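Local coordinates for putative creatinine amidohydrolase (PDB 3LUB), which probably hydrolyses non-peptide carbon-nitrogen bonds in linear amides, as a zinc-binding member of the creatininase superfamily, at residues His37-Tyr40 and Leu41-Cys44; Thr94-Ala97 and Ile98-Ile102; Ser105-Gln109 and Gly110-Leu114. One frame throughout, in Å; residues are numbered along the deposited sequence.

Contact 1 of 3, residues His37-Tyr40 and Leu41-Cys44; sequences HLPY and LTDC. With ZN (zinc ion), chain B; ZN (zinc ion), chain C.
With chi1 at -60°, Thr42 sets OG1 beside its own backbone N and anti to its carbonyl carbon, so the hydroxyl and the amide face the carbonyl of Pro39 together, while the methyl CG2 swings to the zinc side. The two donors use different parts of that oxygen. Thr42 OG1 lies 2.5 Å from Pro39 O, a short bond made in the carbonyl plane on a lone pair. Thr42 N reaches Pro39 O at 3.0 Å, nearly straight at 160° but from 63° above the plane. A double grip of this kind fixes the peptide and the threonine rotation at once. It also draws the hydroxyl against the proline ring, where Thr42 OG1 stands 3.3 Å from Pro39 CD and the side chains cross at about a right angle; CB of Leu38 borders the threonine hydroxyl oxygen, Thr42 OG1.

The amide bond closes a type I beta turn from Pro39 to Thr42, and Leu41 takes the N-cap position of helix 42-62, its carbonyl accepting from Cys44 N. A water also bridges the turn to the first turn of the helix: water 1 donates to Tyr40 O at 2.7 Å and accepts from Asp43 N at 2.9 Å.

This helix start delivers Asp43 to the dinuclear metal site. Its carboxylate spans both ions, OD1 of Asp43 binding one zinc at 1.9 Å and OD2 of Asp43 the other at 2.1 Å, and water 2 also bridges them. His34 and Glu168 complete the protein ligands of the OD1-bound zinc, Glu32 and His120 those of its partner. Tyr40 packs on Val16 of the second subunit, and its OH bonds to Pro85 O within the chain.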
loop_
_atom_site.group_PDB
_atom_site.type_symbol
_atom_site.label_atom_id
_atom_site.label_comp_id
_atom_site.label_asym_id
_atom_site.label_seq_id
_atom_site.Cartn_x
_atom_site.Cartn_y
_atom_site.Cartn_z
ATOM N N HIS F 37 -22.821 30.684 -1.206
ATOM C CA HIS F 37 -24.262 30.523 -0.948
ATOM C C HIS F 37 -24.770 29.081 -0.962
ATOM O O HIS F 37 -25.856 28.807 -0.425
ATOM C CB HIS F 37 -25.067 31.342 -1.951
ATOM C CG HIS F 37 -24.946 30.851 -3.356
ATOM N ND1 HIS F 37 -23.731 30.706 -3.987
ATOM C CD2 HIS F 37 -25.888 30.464 -4.247
ATOM C CE1 HIS F 37 -23.932 30.240 -5.208
ATOM N NE2 HIS F 37 -25.231 30.080 -5.387
ATOM N N LEU F 38 -24.008 28.150 -1.546
ATOM C CA LEU F 38 -24.483 26.770 -1.606
ATOM C C LEU F 38 -23.817 25.925 -0.521
ATOM O O LEU F 38 -22.714 26.245 -0.067
ATOM C CB LEU F 38 -24.221 26.173 -2.971
ATOM C CG LEU F 38 -25.147 26.609 -4.105
ATOM C CD1 LEU F 38 -24.443 26.253 -5.446
ATOM C CD2 LEU F 38 -26.525 25.973 -3.923
ATOM N N PRO F 39 -24.480 24.838 -0.133
ATOM C CA PRO F 39 -23.930 23.941 0.865
ATOM C C PRO F 39 -22.618 23.256 0.469
ATOM O O PRO F 39 -22.419 22.875 -0.712
ATOM C CB PRO F 39 -25.022 22.885 1.065
ATOM C CG PRO F 39 -26.159 23.275 0.221
ATOM C CD PRO F 39 -25.815 24.412 -0.615
ATOM N N TYR F 40 -21.765 23.078 1.485
ATOM C CA TYR F 40 -20.547 22.243 1.397
ATOM C C TYR F 40 -20.806 20.861 0.840
ATOM O O TYR F 40 -19.945 20.297 0.176
ATOM C CB TYR F 40 -19.864 22.084 2.763
ATOM C CG TYR F 40 -18.924 23.209 3.115
ATOM C CD1 TYR F 40 -19.395 24.383 3.647
ATOM C CD2 TYR F 40 -17.546 23.080 2.936
ATOM C CE1 TYR F 40 -18.511 25.415 3.982
ATOM C CE2 TYR F 40 -16.675 24.100 3.256
ATOM C CZ TYR F 40 -17.155 25.263 3.776
ATOM O OH TYR F 40 -16.281 26.291 4.132
ATOM N N LEU F 41 -21.996 20.322 1.085
ATOM C CA LEU F 41 -22.356 18.978 0.582
ATOM C C LEU F 41 -23.214 18.950 -0.665
ATOM O O LEU F 41 -23.780 17.933 -0.968
ATOM C CB LEU F 41 -23.039 18.178 1.701
ATOM C CG LEU F 41 -22.154 17.757 2.886
ATOM C CD1 LEU F 41 -22.967 16.905 3.851
ATOM C CD2 LEU F 41 -20.986 16.918 2.395
ATOM N N THR F 42 -23.280 20.051 -1.403
ATOM C CA THR F 42 -23.998 20.134 -2.709
ATOM C C THR F 42 -23.741 18.944 -3.619
ATOM O O THR F 42 -24.663 18.399 -4.199
ATOM C CB THR F 42 -23.641 21.458 -3.460
ATOM O OG1 THR F 42 -24.020 22.600 -2.659
ATOM C CG2 THR F 42 -24.290 21.540 -4.871
ATOM N N ASP F 43 -22.490 18.513 -3.735
ATOM C CA ASP F 43 -22.142 17.408 -4.655
ATOM C C ASP F 43 -22.580 16.038 -4.192
ATOM O O ASP F 43 -22.552 15.103 -4.971
ATOM C CB ASP F 43 -20.636 17.386 -4.955
ATOM C CG ASP F 43 -20.173 18.598 -5.708
ATOM O OD1 ASP F 43 -21.022 19.410 -6.172
ATOM O OD2 ASP F 43 -18.942 18.735 -5.845
ATOM N N CYS F 44 -22.984 15.922 -2.932
ATOM C CA CYS F 44 -23.612 14.717 -2.393
ATOM C C CYS F 44 -25.138 14.788 -2.503
ATOM O O CYS F 44 -25.796 13.817 -2.881
ATOM C CB CYS F 44 -23.292 14.554 -0.900
ATOM S SG CYS F 44 -21.571 14.076 -0.439
HETATM ZN ZN ZN B . -20.813 21.062 -7.097
HETATM ZN ZN ZN C . -17.602 19.790 -7.026
HETATM O O HOH W 1 -20.095 19.354 -2.301
HETATM O O HOH W 2 -19.176 21.109 -8.394
#

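Contact 2 of 3, residues Thr94-Ala97 and Ile98-Ile102; sequences TQQA and ILEDI
Successive turns of helix 92-108 meet here, and the i to i+4 pair Gln96 and Glu100 carries their polar side-chain contact. CG of Gln96 is trans to the backbone N (chi1 179°) and the chain runs extended, whereas Glu100 keeps CG next to its own N and leans back along the helix. NE2 of Gln96 donates to OE2 of Glu100 at 3.3 Å. The bond is long and bent, with 138° at the hydrogen, and reaches OE2 from above the carboxylate plane; amide and carboxylate are turned 53° apart. The two side chains cross at a slant, and CG of Gln96 stands 3.7 Å from OE2 of Glu100.

The same glutamate presses on the main chain: CG of Glu100 is 3.1 Å from Gln96 O, the oxygen that accepts from Glu100 N at 2.9 Å. That bond is one rung of regular alpha-helical pairing, in which Leu99 N also meets Gln95 O at 3.0 Å, and Ile98 and Asp101 pair likewise with Thr94 and Ala97. Helix 92-108 lies against the parallel sheet through Leu99, which touches Leu26, Leu114 and Ile116.

Along another side, Ile98 lays its longer branch back over the preceding turn: CG1 of Ile98 comes to 3.4 Å from Thr94 O, and CD1 of Ile98 to 4.3 Å from CG2 of Thr94. Thr94 and Ala97 pack reciprocally on Ala97 and Thr94 of the second subunit, and OG1 of Thr94 is hydrogen-bonded to OD2 of Asp101 there. Glu100 OE1 and Asp101 OD1 both form salt bridges with Arg91 of that subunit, stronger ties for Glu100 than the link to Gln96.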
loop_
_atom_site.group_PDB
_atom_site.type_symbol
_atom_site.label_atom_id
_atom_site.label_comp_id
_atom_site.label_asym_id
_atom_site.label_seq_id
_atom_site.Cartn_x
_atom_site.Cartn_y
_atom_site.Cartn_z
ATOM N N THR F 94 -7.426 6.400 -1.808
ATOM C CA THR F 94 -8.368 6.373 -0.709
ATOM C C THR F 94 -9.743 6.089 -1.277
ATOM O O THR F 94 -10.472 5.283 -0.724
ATOM C CB THR F 94 -8.391 7.723 0.047
ATOM O OG1 THR F 94 -7.095 8.002 0.569
ATOM C CG2 THR F 94 -9.436 7.706 1.192
ATOM N N GLN F 95 -10.092 6.783 -2.368
ATOM C CA GLN F 95 -11.370 6.562 -3.070
ATOM C C GLN F 95 -11.458 5.133 -3.548
ATOM O O GLN F 95 -12.471 4.489 -3.423
ATOM C CB GLN F 95 -11.547 7.516 -4.248
ATOM C CG GLN F 95 -11.702 8.979 -3.854
ATOM C CD GLN F 95 -11.938 9.895 -5.039
ATOM O OE1 GLN F 95 -11.226 9.845 -6.037
ATOM N NE2 GLN F 95 -12.915 10.756 -4.917
ATOM N N GLN F 96 -10.369 4.634 -4.100
ATOM C CA GLN F 96 -10.379 3.283 -4.640
ATOM C C GLN F 96 -10.584 2.279 -3.515
ATOM O O GLN F 96 -11.284 1.304 -3.672
ATOM C CB GLN F 96 -9.097 3.025 -5.416
ATOM C CG GLN F 96 -8.997 1.637 -5.993
ATOM C CD GLN F 96 -7.732 1.432 -6.818
ATOM O OE1 GLN F 96 -7.497 2.130 -7.807
ATOM N NE2 GLN F 96 -6.930 0.437 -6.431
ATOM N N ALA F 97 -9.973 2.505 -2.376
ATOM C CA ALA F 97 -10.159 1.643 -1.227
ATOM C C ALA F 97 -11.616 1.632 -0.798
ATOM O O ALA F 97 -12.139 0.591 -0.462
ATOM C CB ALA F 97 -9.268 2.095 -0.050
ATOM N N ILE F 98 -12.260 2.806 -0.803
ATOM C CA ILE F 98 -13.679 2.928 -0.475
ATOM C C ILE F 98 -14.532 2.074 -1.416
ATOM O O ILE F 98 -15.325 1.248 -0.946
ATOM C CB ILE F 98 -14.162 4.415 -0.494
ATOM C CG1 ILE F 98 -13.563 5.182 0.709
ATOM C CG2 ILE F 98 -15.693 4.478 -0.440
ATOM C CD1 ILE F 98 -13.624 6.716 0.580
ATOM N N LEU F 99 -14.353 2.263 -2.727
ATOM C CA LEU F 99 -15.136 1.524 -3.743
ATOM C C LEU F 99 -14.875 0.022 -3.674
ATOM O O LEU F 99 -15.798 -0.774 -3.796
ATOM C CB LEU F 99 -14.826 2.024 -5.160
ATOM C CG LEU F 99 -15.630 1.455 -6.347
ATOM C CD1 LEU F 99 -17.143 1.656 -6.137
ATOM C CD2 LEU F 99 -15.188 2.084 -7.625
ATOM N N GLU F 100 -13.625 -0.375 -3.471
ATOM C CA GLU F 100 -13.294 -1.779 -3.201
ATOM C C GLU F 100 -14.112 -2.340 -2.067
ATOM O O GLU F 100 -14.659 -3.435 -2.179
ATOM C CB GLU F 100 -11.789 -1.945 -2.900
ATOM C CG GLU F 100 -10.945 -1.757 -4.180
ATOM C CD GLU F 100 -9.439 -1.791 -3.967
ATOM O OE1 GLU F 100 -9.003 -1.692 -2.816
ATOM O OE2 GLU F 100 -8.708 -1.913 -4.992
ATOM N N ASP F 101 -14.208 -1.595 -0.962
ATOM C CA ASP F 101 -14.924 -2.107 0.213
ATOM C C ASP F 101 -16.433 -2.182 -0.041
ATOM O O ASP F 101 -17.066 -3.129 0.380
ATOM C CB ASP F 101 -14.595 -1.311 1.490
ATOM C CG ASP F 101 -13.173 -1.569 2.000
ATOM O OD1 ASP F 101 -12.495 -2.482 1.510
ATOM O OD2 ASP F 101 -12.726 -0.843 2.889
ATOM N N ILE F 102 -16.987 -1.220 -0.765
ATOM C CA ILE F 102 -18.406 -1.201 -1.099
ATOM C C ILE F 102 -18.758 -2.369 -2.017
ATOM O O ILE F 102 -19.727 -3.087 -1.765
ATOM C CB ILE F 102 -18.829 0.166 -1.768
ATOM C CG1 ILE F 102 -18.657 1.299 -0.750
ATOM C CG2 ILE F 102 -20.289 0.082 -2.356
ATOM C CD1 ILE F 102 -18.843 2.703 -1.297
#

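Contact 3 of 3, residues Ser105-Gln109 and Gly110-Leu114; sequences SLHVQ and GFRKL
From CB, the Arg112 side chain bends at chi2 (-66°) and turns back over the imidazole of His107. CD passes the ring first, lying 4.2 Å from CD2 of His107. NE follows above the same face, and CZ of Arg112 comes to 3.5 Å from NE2 of His107. Guanidinium and ring are almost parallel, 5° between planes and 3.7 Å between centres, which defines a flat stack. NE2 of His107 is also hydrogen-bonded to Asp138, which limits rotation of the ring beneath the guanidinium.

At the tip, NH1 donates twice. NH1 of Arg112 meets Phe111 O at 2.7 Å, with that oxygen in the guanidinium plane but the donor above the carbonyl plane, and NH1 of Arg112 meets His107 O at 3.0 Å on an in-plane lone pair of that carbonyl. NH2 of Arg112 donates a hydrogen bond to water 3, which in turn donates to His107 O. Three donors therefore converge on His107 O, the third being Gly110 N at 3.1 Å, set above the carbonyl plane.

On the Phe111 side of the turn, the edge of the Phe111 ring meets OE1 of Gln109 at CE2, 3.4 Å away, with amide and ring nearly perpendicular; that oxygen also accepts from Phe86 N of the second subunit. CD2 of Leu106 backs onto CD2 of Phe111.

Phe111 N bonds to Leu106 O at 3.0 Å, and Gly110 has a positive phi of 105°. With the Gly110 N to His107 O bond, this is the Schellman motif that ends helix 92-108 and turns the chain toward strand 113-118.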
loop_
_atom_site.group_PDB
_atom_site.type_symbol
_atom_site.label_atom_id
_atom_site.label_comp_id
_atom_site.label_asym_id
_atom_site.label_seq_id
_atom_site.Cartn_x
_atom_site.Cartn_y
_atom_site.Cartn_z
ATOM N N SER F 105 -18.523 -5.904 -0.336
ATOM C CA SER F 105 -19.739 -6.120 0.469
ATOM C C SER F 105 -20.964 -6.406 -0.379
ATOM O O SER F 105 -21.606 -7.438 -0.213
ATOM C CB SER F 105 -19.995 -4.919 1.373
ATOM O OG SER F 105 -19.063 -4.911 2.435
ATOM N N LEU F 106 -21.254 -5.529 -1.332
ATOM C CA LEU F 106 -22.394 -5.750 -2.239
ATOM C C LEU F 106 -22.305 -7.096 -2.997
ATOM O O LEU F 106 -23.295 -7.762 -3.234
ATOM C CB LEU F 106 -22.527 -4.610 -3.242
ATOM C CG LEU F 106 -22.784 -3.183 -2.746
ATOM C CD1 LEU F 106 -22.770 -2.261 -3.929
ATOM C CD2 LEU F 106 -24.082 -3.036 -1.999
ATOM N N HIS F 107 -21.101 -7.492 -3.386
ATOM C CA HIS F 107 -20.927 -8.766 -4.067
ATOM C C HIS F 107 -21.256 -9.954 -3.158
ATOM O O HIS F 107 -21.904 -10.900 -3.589
ATOM C CB HIS F 107 -19.494 -8.891 -4.618
ATOM C CG HIS F 107 -19.328 -10.021 -5.587
ATOM N ND1 HIS F 107 -19.115 -11.316 -5.174
ATOM C CD2 HIS F 107 -19.385 -10.057 -6.938
ATOM C CE1 HIS F 107 -19.033 -12.100 -6.230
ATOM N NE2 HIS F 107 -19.201 -11.361 -7.311
ATOM N N VAL F 108 -20.785 -9.931 -1.914
ATOM C CA VAL F 108 -21.111 -10.974 -0.948
ATOM C C VAL F 108 -22.632 -11.070 -0.772
ATOM O O VAL F 108 -23.188 -12.162 -0.562
ATOM C CB VAL F 108 -20.445 -10.682 0.416
ATOM C CG1 VAL F 108 -21.142 -11.412 1.569
ATOM C CG2 VAL F 108 -18.980 -11.035 0.361
ATOM N N GLN F 109 -23.300 -9.925 -0.840
ATOM C CA GLN F 109 -24.755 -9.854 -0.636
ATOM C C GLN F 109 -25.581 -10.365 -1.816
ATOM O O GLN F 109 -26.783 -10.481 -1.678
ATOM C CB GLN F 109 -25.188 -8.419 -0.294
ATOM C CG GLN F 109 -24.595 -7.929 1.018
ATOM C CD GLN F 109 -24.543 -6.424 1.125
ATOM O OE1 GLN F 109 -25.195 -5.701 0.379
ATOM N NE2 GLN F 109 -23.766 -5.950 2.063
ATOM N N GLY F 110 -24.934 -10.612 -2.967
ATOM C CA GLY F 110 -25.582 -11.161 -4.173
ATOM C C GLY F 110 -25.828 -10.159 -5.286
ATOM O O GLY F 110 -26.324 -10.521 -6.362
ATOM N N PHE F 111 -25.456 -8.901 -5.057
ATOM C CA PHE F 111 -25.677 -7.858 -6.047
ATOM C C PHE F 111 -24.611 -7.911 -7.112
ATOM O O PHE F 111 -23.470 -8.294 -6.841
ATOM C CB PHE F 111 -25.721 -6.464 -5.380
ATOM C CG PHE F 111 -26.804 -6.350 -4.368
ATOM C CD1 PHE F 111 -28.136 -6.452 -4.762
ATOM C CD2 PHE F 111 -26.514 -6.210 -3.016
ATOM C CE1 PHE F 111 -29.149 -6.380 -3.840
ATOM C CE2 PHE F 111 -27.549 -6.167 -2.077
ATOM C CZ PHE F 111 -28.862 -6.246 -2.502
ATOM N N ARG F 112 -24.985 -7.507 -8.319
ATOM C CA ARG F 112 -24.114 -7.596 -9.479
ATOM C C ARG F 112 -24.152 -6.413 -10.393
ATOM O O ARG F 112 -23.535 -6.479 -11.426
ATOM C CB ARG F 112 -24.480 -8.835 -10.306
ATOM C CG ARG F 112 -24.365 -10.136 -9.539
ATOM C CD ARG F 112 -22.894 -10.415 -9.173
ATOM N NE ARG F 112 -22.685 -11.704 -8.520
ATOM C CZ ARG F 112 -22.689 -11.904 -7.211
ATOM N NH1 ARG F 112 -22.914 -10.908 -6.369
ATOM N NH2 ARG F 112 -22.478 -13.110 -6.729
ATOM N N LYS F 113 -24.853 -5.339 -10.054
ATOM C CA LYS F 113 -24.953 -4.173 -10.908
ATOM C C LYS F 113 -24.952 -2.907 -10.058
ATOM O O LYS F 113 -25.773 -2.770 -9.113
ATOM C CB LYS F 113 -26.257 -4.229 -11.697
ATOM C CG LYS F 113 -26.335 -5.418 -12.592
ATOM C CD LYS F 113 -27.649 -5.497 -13.296
ATOM C CE LYS F 113 -27.617 -6.599 -14.360
ATOM N NZ LYS F 113 -29.020 -6.948 -14.750
ATOM N N LEU F 114 -24.046 -1.985 -10.390
ATOM C CA LEU F 114 -23.877 -0.761 -9.623
ATOM C C LEU F 114 -23.678 0.399 -10.558
ATOM O O LEU F 114 -22.906 0.305 -11.505
ATOM C CB LEU F 114 -22.641 -0.898 -8.686
ATOM C CG LEU F 114 -22.146 0.304 -7.881
ATOM C CD1 LEU F 114 -23.121 0.749 -6.768
ATOM C CD2 LEU F 114 -20.746 0.022 -7.281
HETATM O O HOH W 3 -22.435 -13.812 -3.805
#

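Contacts 2 and 3 share helix 92-108, their centres 14 Å apart, and meet where CD1 of Leu99 lies 4.1 Å from CD2 of Leu114, so the middle of the helix packs on the strand that follows its end. Contact 1 stands apart: its centre is about 22 Å from that of contact 2 and about 29 Å from that of contact 3, which lies across the centre of the chain. Only contact 1 supplies a zinc ligand. Contact 2 approaches the metals without binding them: the side chain of Gln95 is about 6 Å from that of His120 and about 10 Å from a zinc. All three contacts also touch the second subunit.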